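Local coordinates for protein probable glutamine synthetase (Pseudomonas aeruginosa, PDB 4HPP) that is a probable member of the glutamine synthetase family that holds a magnesium ion and glutamic acid in its catalytic domain, at residues 134-139 against 218-223; 142-147 against 182-187; 226-231 against 435-440. One frame throughout, in Å; residues are numbered along the deposited sequence.

Contact 1: 134-139 against 218-223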
loop_
_atom_site.group_PDB
_atom_site.type_symbol
_atom_site.label_atom_id
_atom_site.label_comp_id
_atom_site.label_asym_id
_atom_site.label_seq_id
_atom_site.Cartn_x
_atom_site.Cartn_y
_atom_site.Cartn_z
ATOM N N PHE A 134 -18.897 -25.901 -11.474
ATOM C CA PHE A 134 -18.453 -24.590 -11.902
ATOM C C PHE A 134 -16.932 -24.422 -11.764
ATOM O O PHE A 134 -16.238 -25.203 -11.045
ATOM C CB PHE A 134 -19.219 -23.493 -11.119
ATOM C CG PHE A 134 -18.956 -23.508 -9.601
ATOM C CD1 PHE A 134 -19.750 -24.298 -8.735
ATOM C CD2 PHE A 134 -17.963 -22.694 -9.041
ATOM C CE1 PHE A 134 -19.519 -24.309 -7.396
ATOM C CE2 PHE A 134 -17.751 -22.702 -7.679
ATOM C CZ PHE A 134 -18.503 -23.517 -6.862
ATOM N N SER A 135 -16.434 -23.387 -12.410
ATOM C CA SER A 135 -15.039 -23.005 -12.347
ATOM C C SER A 135 -15.004 -21.904 -11.374
ATOM O O SER A 135 -15.888 -21.028 -11.413
ATOM C CB SER A 135 -14.564 -22.363 -13.683
ATOM O OG SER A 135 -14.388 -23.314 -14.731
ATOM N N LEU A 136 -13.978 -21.916 -10.523
ATOM C CA LEU A 136 -13.664 -20.821 -9.607
ATOM C C LEU A 136 -12.382 -20.163 -10.055
ATOM O O LEU A 136 -11.311 -20.758 -9.943
ATOM C CB LEU A 136 -13.537 -21.308 -8.149
ATOM C CG LEU A 136 -13.455 -20.206 -7.089
ATOM C CD1 LEU A 136 -14.709 -19.370 -7.114
ATOM C CD2 LEU A 136 -13.260 -20.737 -5.681
ATOM N N LEU A 137 -12.512 -18.935 -10.561
ATOM C CA LEU A 137 -11.398 -18.145 -11.084
ATOM C C LEU A 137 -10.998 -17.038 -10.155
ATOM O O LEU A 137 -11.855 -16.365 -9.515
ATOM C CB LEU A 137 -11.753 -17.554 -12.451
ATOM C CG LEU A 137 -12.390 -18.624 -13.350
ATOM C CD1 LEU A 137 -12.933 -18.021 -14.637
ATOM C CD2 LEU A 137 -11.329 -19.692 -13.574
ATOM N N GLY A 138 -9.677 -16.898 -10.062
ATOM C CA GLY A 138 -9.023 -15.748 -9.463
ATOM C C GLY A 138 -8.291 -16.147 -8.205
ATOM O O GLY A 138 -7.851 -15.288 -7.445
ATOM N N LEU A 139 -8.210 -17.447 -7.927
ATOM C CA LEU A 139 -7.766 -17.829 -6.600
ATOM C C LEU A 139 -6.300 -17.495 -6.527
ATOM O O LEU A 139 -5.590 -17.579 -7.518
ATOM C CB LEU A 139 -8.022 -19.296 -6.283
ATOM C CG LEU A 139 -9.454 -19.785 -6.139
ATOM C CD1 LEU A 139 -9.488 -21.348 -5.999
ATOM C CD2 LEU A 139 -10.062 -19.084 -4.961
ATOM N N LEU A 218 -13.553 -12.977 -6.517
ATOM C CA LEU A 218 -13.402 -14.111 -7.419
ATOM C C LEU A 218 -14.467 -14.088 -8.474
ATOM O O LEU A 218 -15.380 -13.271 -8.464
ATOM C CB LEU A 218 -13.414 -15.440 -6.657
ATOM C CG LEU A 218 -12.364 -15.489 -5.522
ATOM C CD1 LEU A 218 -12.570 -16.640 -4.543
ATOM C CD2 LEU A 218 -10.892 -15.474 -5.966
ATOM N N ARG A 219 -14.333 -14.992 -9.423
ATOM C CA ARG A 219 -15.324 -15.178 -10.457
ATOM C C ARG A 219 -15.725 -16.668 -10.605
ATOM O O ARG A 219 -14.907 -17.613 -10.362
ATOM C CB ARG A 219 -14.701 -14.716 -11.762
ATOM C CG ARG A 219 -14.809 -13.231 -12.007
ATOM C CD ARG A 219 -14.077 -12.890 -13.287
ATOM N NE ARG A 219 -12.679 -13.199 -13.083
ATOM C CZ ARG A 219 -11.975 -14.017 -13.847
ATOM N NH1 ARG A 219 -12.560 -14.583 -14.931
ATOM N NH2 ARG A 219 -10.677 -14.239 -13.523
ATOM N N THR A 220 -16.969 -16.894 -11.020
ATOM C CA THR A 220 -17.344 -18.232 -11.362
ATOM C C THR A 220 -17.607 -18.401 -12.861
ATOM O O THR A 220 -18.002 -17.467 -13.582
ATOM C CB THR A 220 -18.603 -18.640 -10.615
ATOM O OG1 THR A 220 -19.587 -17.651 -10.841
ATOM C CG2 THR A 220 -18.359 -18.722 -9.136
ATOM N N CYS A 221 -17.465 -19.620 -13.336
ATOM C CA CYS A 221 -17.956 -19.917 -14.658
ATOM C C CYS A 221 -18.729 -21.209 -14.592
ATOM O O CYS A 221 -18.162 -22.229 -14.130
ATOM C CB CYS A 221 -16.781 -19.995 -15.682
ATOM S SG CYS A 221 -17.297 -20.547 -17.326
ATOM N N PHE A 222 -19.993 -21.182 -15.062
ATOM C CA PHE A 222 -20.861 -22.354 -15.200
ATOM C C PHE A 222 -21.054 -22.791 -16.665
ATOM O O PHE A 222 -21.858 -23.695 -16.970
ATOM C CB PHE A 222 -22.239 -22.069 -14.642
ATOM C CG PHE A 222 -22.304 -21.940 -13.137
ATOM C CD1 PHE A 222 -23.025 -22.837 -12.394
ATOM C CD2 PHE A 222 -21.682 -20.905 -12.479
ATOM C CE1 PHE A 222 -23.082 -22.736 -11.033
ATOM C CE2 PHE A 222 -21.766 -20.793 -11.107
ATOM C CZ PHE A 222 -22.465 -21.703 -10.389
ATOM N N ALA A 223 -20.383 -22.132 -17.598
ATOM C CA ALA A 223 -20.600 -22.472 -19.027
ATOM C C ALA A 223 -20.339 -23.954 -19.197
ATOM O O ALA A 223 -19.493 -24.510 -18.474
ATOM C CB ALA A 223 -19.657 -21.690 -19.924
#

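Contact 2: 142-147 against 182-187. With MG (magnesium ion), chain B.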
loop_
_atom_site.group_PDB
_atom_site.type_symbol
_atom_site.label_atom_id
_atom_site.label_comp_id
_atom_site.label_asym_id
_atom_site.label_seq_id
_atom_site.Cartn_x
_atom_site.Cartn_y
_atom_site.Cartn_z
ATOM N N GLU A 142 -0.515 -21.259 -6.022
ATOM C CA GLU A 142 0.145 -22.056 -7.071
ATOM C C GLU A 142 -0.744 -22.379 -8.314
ATOM O O GLU A 142 -1.940 -22.051 -8.315
ATOM C CB GLU A 142 0.632 -23.388 -6.450
ATOM C CG GLU A 142 0.651 -23.469 -4.919
ATOM C CD GLU A 142 0.780 -24.912 -4.412
ATOM O OE1 GLU A 142 1.890 -25.429 -4.463
ATOM O OE2 GLU A 142 -0.219 -25.556 -3.977
ATOM N N ARG A 143 -0.162 -23.009 -9.355
ATOM C CA ARG A 143 -0.945 -23.805 -10.308
ATOM C C ARG A 143 -2.034 -24.632 -9.532
ATOM O O ARG A 143 -1.836 -24.932 -8.341
ATOM C CB ARG A 143 -0.037 -24.738 -11.140
ATOM C CG ARG A 143 0.801 -24.039 -12.214
ATOM C CD ARG A 143 2.218 -23.761 -11.704
ATOM N NE ARG A 143 2.853 -22.566 -12.279
ATOM C CZ ARG A 143 3.917 -21.937 -11.763
ATOM N NH1 ARG A 143 4.501 -22.367 -10.648
ATOM N NH2 ARG A 143 4.402 -20.859 -12.363
ATOM N N PRO A 144 -3.198 -24.964 -10.181
ATOM C CA PRO A 144 -4.254 -25.779 -9.527
ATOM C C PRO A 144 -3.709 -27.121 -9.107
ATOM O O PRO A 144 -2.825 -27.650 -9.780
ATOM C CB PRO A 144 -5.303 -25.985 -10.619
ATOM C CG PRO A 144 -4.781 -25.286 -11.852
ATOM C CD PRO A 144 -3.621 -24.451 -11.504
ATOM N N ALA A 145 -4.182 -27.661 -7.995
ATOM C CA ALA A 145 -3.683 -28.973 -7.611
ATOM C C ALA A 145 -4.502 -30.091 -8.283
ATOM O O ALA A 145 -5.508 -29.843 -9.013
ATOM C CB ALA A 145 -3.679 -29.140 -6.105
ATOM N N ALA A 146 -4.093 -31.319 -7.966
ATOM C CA ALA A 146 -4.706 -32.482 -8.485
ATOM C C ALA A 146 -6.251 -32.497 -8.344
ATOM O O ALA A 146 -6.820 -32.100 -7.290
ATOM C CB ALA A 146 -4.080 -33.707 -7.813
ATOM N N ALA A 147 -6.897 -33.073 -9.362
ATOM C CA ALA A 147 -8.309 -33.335 -9.361
ATOM C C ALA A 147 -8.780 -34.012 -8.052
ATOM O O ALA A 147 -8.153 -34.941 -7.568
ATOM C CB ALA A 147 -8.651 -34.210 -10.531
ATOM N N GLY A 182 -11.863 -31.074 -13.236
ATOM C CA GLY A 182 -11.070 -30.064 -13.926
ATOM C C GLY A 182 -10.370 -29.090 -13.046
ATOM O O GLY A 182 -10.711 -28.914 -11.838
ATOM N N GLN A 183 -9.424 -28.386 -13.636
ATOM C CA GLN A 183 -8.689 -27.410 -12.867
ATOM C C GLN A 183 -9.610 -26.255 -12.435
ATOM O O GLN A 183 -10.334 -25.658 -13.280
ATOM C CB GLN A 183 -7.578 -26.889 -13.724
ATOM C CG GLN A 183 -6.704 -27.977 -14.314
ATOM C CD GLN A 183 -5.376 -27.392 -14.687
ATOM O OE1 GLN A 183 -5.303 -26.241 -15.152
ATOM N NE2 GLN A 183 -4.311 -28.134 -14.427
ATOM N N ARG A 184 -9.606 -25.938 -11.133
ATOM C CA ARG A 184 -10.524 -24.902 -10.563
ATOM C C ARG A 184 -11.990 -25.342 -10.624
ATOM O O ARG A 184 -12.900 -24.504 -10.500
ATOM C CB ARG A 184 -10.352 -23.569 -11.316
ATOM C CG ARG A 184 -8.904 -23.207 -11.648
ATOM C CD ARG A 184 -8.190 -22.834 -10.355
ATOM N NE ARG A 184 -6.862 -22.273 -10.535
ATOM C CZ ARG A 184 -6.011 -22.027 -9.530
ATOM N NH1 ARG A 184 -6.378 -22.287 -8.258
ATOM N NH2 ARG A 184 -4.780 -21.531 -9.800
ATOM N N GLN A 185 -12.256 -26.635 -10.884
ATOM C CA GLN A 185 -13.616 -27.045 -10.872
ATOM C C GLN A 185 -14.056 -27.456 -9.456
ATOM O O GLN A 185 -13.326 -28.210 -8.750
ATOM C CB GLN A 185 -13.822 -28.182 -11.824
ATOM C CG GLN A 185 -15.286 -28.376 -12.163
ATOM C CD GLN A 185 -15.558 -29.527 -13.102
ATOM O OE1 GLN A 185 -14.845 -30.546 -13.104
ATOM N NE2 GLN A 185 -16.630 -29.395 -13.889
ATOM N N TYR A 186 -15.245 -26.975 -9.077
ATOM C CA TYR A 186 -15.933 -27.378 -7.837
ATOM C C TYR A 186 -17.386 -27.772 -8.082
ATOM O O TYR A 186 -17.962 -27.464 -9.110
ATOM C CB TYR A 186 -15.887 -26.261 -6.817
ATOM C CG TYR A 186 -14.451 -25.924 -6.514
ATOM C CD1 TYR A 186 -13.791 -26.577 -5.466
ATOM C CD2 TYR A 186 -13.713 -25.034 -7.339
ATOM C CE1 TYR A 186 -12.485 -26.338 -5.190
ATOM C CE2 TYR A 186 -12.390 -24.772 -7.044
ATOM C CZ TYR A 186 -11.785 -25.437 -5.964
ATOM O OH TYR A 186 -10.468 -25.239 -5.624
ATOM N N GLU A 187 -17.940 -28.522 -7.142
ATOM C CA GLU A 187 -19.319 -28.934 -7.202
ATOM C C GLU A 187 -19.972 -28.751 -5.836
ATOM O O GLU A 187 -19.424 -29.122 -4.793
ATOM C CB GLU A 187 -19.430 -30.373 -7.656
ATOM C CG GLU A 187 -20.869 -30.787 -7.982
ATOM C CD GLU A 187 -21.037 -32.281 -8.293
ATOM O OE1 GLU A 187 -22.181 -32.738 -8.500
ATOM O OE2 GLU A 187 -20.040 -33.010 -8.357
HETATM MG MG MG B . -19.874 -34.232 -10.554
#

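Contact 3: 226-231 against 435-440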
loop_
_atom_site.group_PDB
_atom_site.type_symbol
_atom_site.label_atom_id
_atom_site.label_comp_id
_atom_site.label_asym_id
_atom_site.label_seq_id
_atom_site.Cartn_x
_atom_site.Cartn_y
_atom_site.Cartn_z
ATOM N N PRO A 226 -15.747 -24.424 -19.867
ATOM C CA PRO A 226 -15.155 -23.229 -19.222
ATOM C C PRO A 226 -14.040 -22.553 -20.059
ATOM O O PRO A 226 -13.872 -21.326 -20.023
ATOM C CB PRO A 226 -14.548 -23.775 -17.935
ATOM C CG PRO A 226 -14.564 -25.262 -18.050
ATOM C CD PRO A 226 -15.650 -25.635 -19.036
ATOM N N ALA A 227 -13.259 -23.356 -20.760
ATOM C CA ALA A 227 -12.192 -22.865 -21.645
ATOM C C ALA A 227 -11.731 -23.991 -22.573
ATOM O O ALA A 227 -11.889 -25.179 -22.273
ATOM C CB ALA A 227 -11.016 -22.314 -20.852
ATOM N N PRO A 228 -11.154 -23.630 -23.716
ATOM C CA PRO A 228 -10.857 -24.729 -24.646
ATOM C C PRO A 228 -10.039 -25.909 -24.047
ATOM O O PRO A 228 -9.045 -25.679 -23.342
ATOM C CB PRO A 228 -10.098 -24.001 -25.763
ATOM C CG PRO A 228 -10.742 -22.655 -25.791
ATOM C CD PRO A 228 -10.793 -22.320 -24.307
ATOM N N GLY A 229 -10.491 -27.143 -24.313
ATOM C CA GLY A 229 -9.840 -28.366 -23.816
ATOM C C GLY A 229 -9.875 -28.541 -22.301
ATOM O O GLY A 229 -9.000 -29.186 -21.716
ATOM N N ALA A 230 -10.889 -27.963 -21.664
ATOM C CA ALA A 230 -11.076 -28.094 -20.258
ATOM C C ALA A 230 -12.079 -29.198 -20.050
ATOM O O ALA A 230 -12.901 -29.462 -20.924
ATOM C CB ALA A 230 -11.598 -26.780 -19.700
ATOM N N VAL A 231 -12.019 -29.841 -18.889
ATOM C CA VAL A 231 -13.159 -30.589 -18.352
ATOM C C VAL A 231 -14.429 -29.723 -18.325
ATOM O O VAL A 231 -14.381 -28.540 -17.967
ATOM C CB VAL A 231 -12.864 -31.098 -16.931
ATOM C CG1 VAL A 231 -13.951 -32.086 -16.461
ATOM C CG2 VAL A 231 -11.454 -31.739 -16.907
ATOM N N LEU A 435 -16.294 -19.754 -29.565
ATOM C CA LEU A 435 -17.634 -19.996 -29.124
ATOM C C LEU A 435 -17.625 -20.345 -27.644
ATOM O O LEU A 435 -18.473 -19.910 -26.888
ATOM C CB LEU A 435 -18.115 -21.205 -29.887
ATOM C CG LEU A 435 -19.589 -21.519 -29.827
ATOM C CD1 LEU A 435 -20.397 -20.280 -30.240
ATOM C CD2 LEU A 435 -19.827 -22.729 -30.720
ATOM N N CYS A 436 -16.636 -21.134 -27.251
ATOM C CA CYS A 436 -16.463 -21.537 -25.882
ATOM C C CYS A 436 -16.003 -20.359 -25.036
ATOM O O CYS A 436 -16.518 -20.115 -23.930
ATOM C CB CYS A 436 -15.491 -22.698 -25.793
ATOM S SG CYS A 436 -14.534 -22.638 -24.291
ATOM N N ARG A 437 -15.096 -19.585 -25.579
ATOM C CA ARG A 437 -14.646 -18.415 -24.868
ATOM C C ARG A 437 -15.792 -17.456 -24.820
ATOM O O ARG A 437 -15.957 -16.692 -23.848
ATOM C CB ARG A 437 -13.447 -17.739 -25.548
ATOM C CG ARG A 437 -12.110 -18.479 -25.465
ATOM C CD ARG A 437 -11.089 -17.733 -26.354
ATOM N NE ARG A 437 -9.855 -18.485 -26.630
ATOM C CZ ARG A 437 -9.553 -19.043 -27.804
ATOM N NH1 ARG A 437 -10.384 -18.919 -28.843
ATOM N NH2 ARG A 437 -8.406 -19.700 -27.953
ATOM N N HIS A 438 -16.580 -17.472 -25.886
ATOM C CA HIS A 438 -17.648 -16.508 -25.968
ATOM C C HIS A 438 -18.543 -16.830 -24.815
ATOM O O HIS A 438 -18.786 -15.951 -24.027
ATOM C CB HIS A 438 -18.352 -16.488 -27.350
ATOM C CG HIS A 438 -19.465 -15.444 -27.467
ATOM N ND1 HIS A 438 -19.223 -14.116 -27.491
ATOM C CD2 HIS A 438 -20.866 -15.588 -27.542
ATOM C CE1 HIS A 438 -20.411 -13.439 -27.554
ATOM N NE2 HIS A 438 -21.406 -14.345 -27.600
ATOM N N TYR A 439 -18.979 -18.097 -24.662
ATOM C CA TYR A 439 -20.014 -18.443 -23.654
ATOM C C TYR A 439 -19.513 -18.451 -22.183
ATOM O O TYR A 439 -20.259 -18.110 -21.251
ATOM C CB TYR A 439 -20.767 -19.737 -24.009
ATOM C CG TYR A 439 -21.885 -19.509 -24.996
ATOM C CD1 TYR A 439 -23.185 -19.257 -24.561
ATOM C CD2 TYR A 439 -21.641 -19.508 -26.362
ATOM C CE1 TYR A 439 -24.210 -19.009 -25.467
ATOM C CE2 TYR A 439 -22.655 -19.253 -27.268
ATOM C CZ TYR A 439 -23.930 -19.010 -26.820
ATOM O OH TYR A 439 -24.904 -18.764 -27.735
ATOM N N ALA A 440 -18.251 -18.838 -22.005
ATOM C CA ALA A 440 -17.562 -18.726 -20.740
ATOM C C ALA A 440 -17.662 -17.309 -20.190
ATOM O O ALA A 440 -17.313 -17.089 -19.044
ATOM C CB ALA A 440 -16.106 -19.179 -20.853
#

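Contact 1: 134-139 against 218-223
Phe134 lays its CB over the centre of the Phe222 ring, 3.6 Å from the centroid, in a CH-pi contact. The near-parallel rings (19°) are displaced, with centroids 5.3 Å apart, so CB rather than the ring of Phe134 lies over Phe222. With chi1 at 63°, CG turns off from Phe222 and the ring leads away to Thr220 CG2, Phe159 and Leu163. Both aromatic residues are buried, and Arg210 makes a cation-pi contact with Phe222. The backbones run antiparallel and join by four hydrogen bonds, a reciprocal pair at Ser135 and Cys221 and another at Leu137 and Arg219. On the face of the sheet carrying these four residues, the small side chains of Ser135 and Cys221 meet CB to CB at 3.8 Å. Beside them Leu137 CB lies under one face of the Arg219 guanidinium, 3.6 Å from NH2, and Glu142 of a neighbouring subunit packs against the same arginine. At Gly138 a CB would jam against Leu137 O and crowd Leu218 CD2; beyond it Leu139 CD2 meets Leu218 CD1 at 3.5 Å. This antiparallel pairing of strands 124-137 and 219-221, with helix 196-216 on the Phe134 and Thr220 face, is part of the mixed sheet of the glutamine synthetase catalytic domain.

Contact 2: 142-147 against 182-187
Pro144 carries the apolar part of this contact, its ring lodged between two side chains of 182-187. Its CG lies 3.7 Å from Gln183 CB. The glutamine chain, extended beyond CG, carries its amide obliquely across the proline ring, with OE1 3.5 Å from Pro144 CG. Pro144 CD lies 3.6 Å from Arg184 NH2, over one face of the guanidinium, and the proline and arginine side chains cross at about a right angle. Proline suits this place because its apolar ring carbons pack on the flat group and leave the N-H groups to bond outward.

The one hydrogen bond across the segments comes from the same guanidinium: Arg184 NH2 donates to Glu142 O at 3.2 Å. The donor lies in the carbonyl plane, but the bond is bent, 139° at the hydrogen. The bend of the arginine at chi2, -71°, turns CD, and with it the start of the otherwise extended end, toward Glu142.

Within 182-187 a type II beta turn, closed by Gln185 N to Gly182 O at 2.9 Å, turns the chain into strand 185-194. Gln185 OE1 accepts from Gly182 N at 3.0 Å, while its NE2 reaches Asn233 and Thr232.

Metal binding lies on the strand: Glu187 OE2 stands 2.5 Å from magnesium. With Glu133 and Glu180 it makes the three-glutamate metal site of this catalytic domain.

Contact 3: 226-231 against 435-440
Cys436 and Ala440, four residues apart in 435-440, face Pro226, Ala227 and Pro228, and no hydrogen bond crosses between the segments. Van der Waals packing does the work. Cys436 SG, on a CB that points to the loop, lies 3.5 Å from Ala227 CA and 3.8 Å from Pro228 CD, a modest, polarisable thiol sulfur packed on backbone carbon and the proline ring. Further on, Ala440 CB comes within 3.2 Å of Pro226 O; the short methyl lets the backbones come this near. Helix 432-439, close to the C terminus, thus packs beside the loop that leads into strand 235-243 and, through Thr232, Asn233 and Gly234, into the glutamic acid pocket of the glutamine synthetase fold.

The loop keeps its shape by a type II beta turn from Ala227 to Ala230, with Gly229 at positive phi, where glycine is favoured, and a weak backbone bond from Ala230 N to Ala227 O.

Contact with a charged group is looser. Pro228 CG sits over one face of the Arg437 guanidinium, 4.2 Å above its plane and toward its rim, while Arg437 NH1 forms a salt bridge with Asp434 OD1.

From the N terminus, the chain enters contact 1 at 134-139 on strand 124-137 and comes back to it at 218-223, after 78 residues that include helix 196-216. Contact 2 falls wholly inside that span, joining 142-147 to 182-187, so the two loops nest and neither crosses the other. Strand 185-194 pairs with strand 124-137, and a probable hydrogen bond from Leu136 N to Arg184 O, 2.8 Å, ties contacts 1 and 2 together. Contact 3 follows in series: 226-231 meets helix 432-439 at 435-440, closing a loop of 203 intervening residues. Ser135 OG packs on Pro226 CB, linking contact 3 back to the sheet.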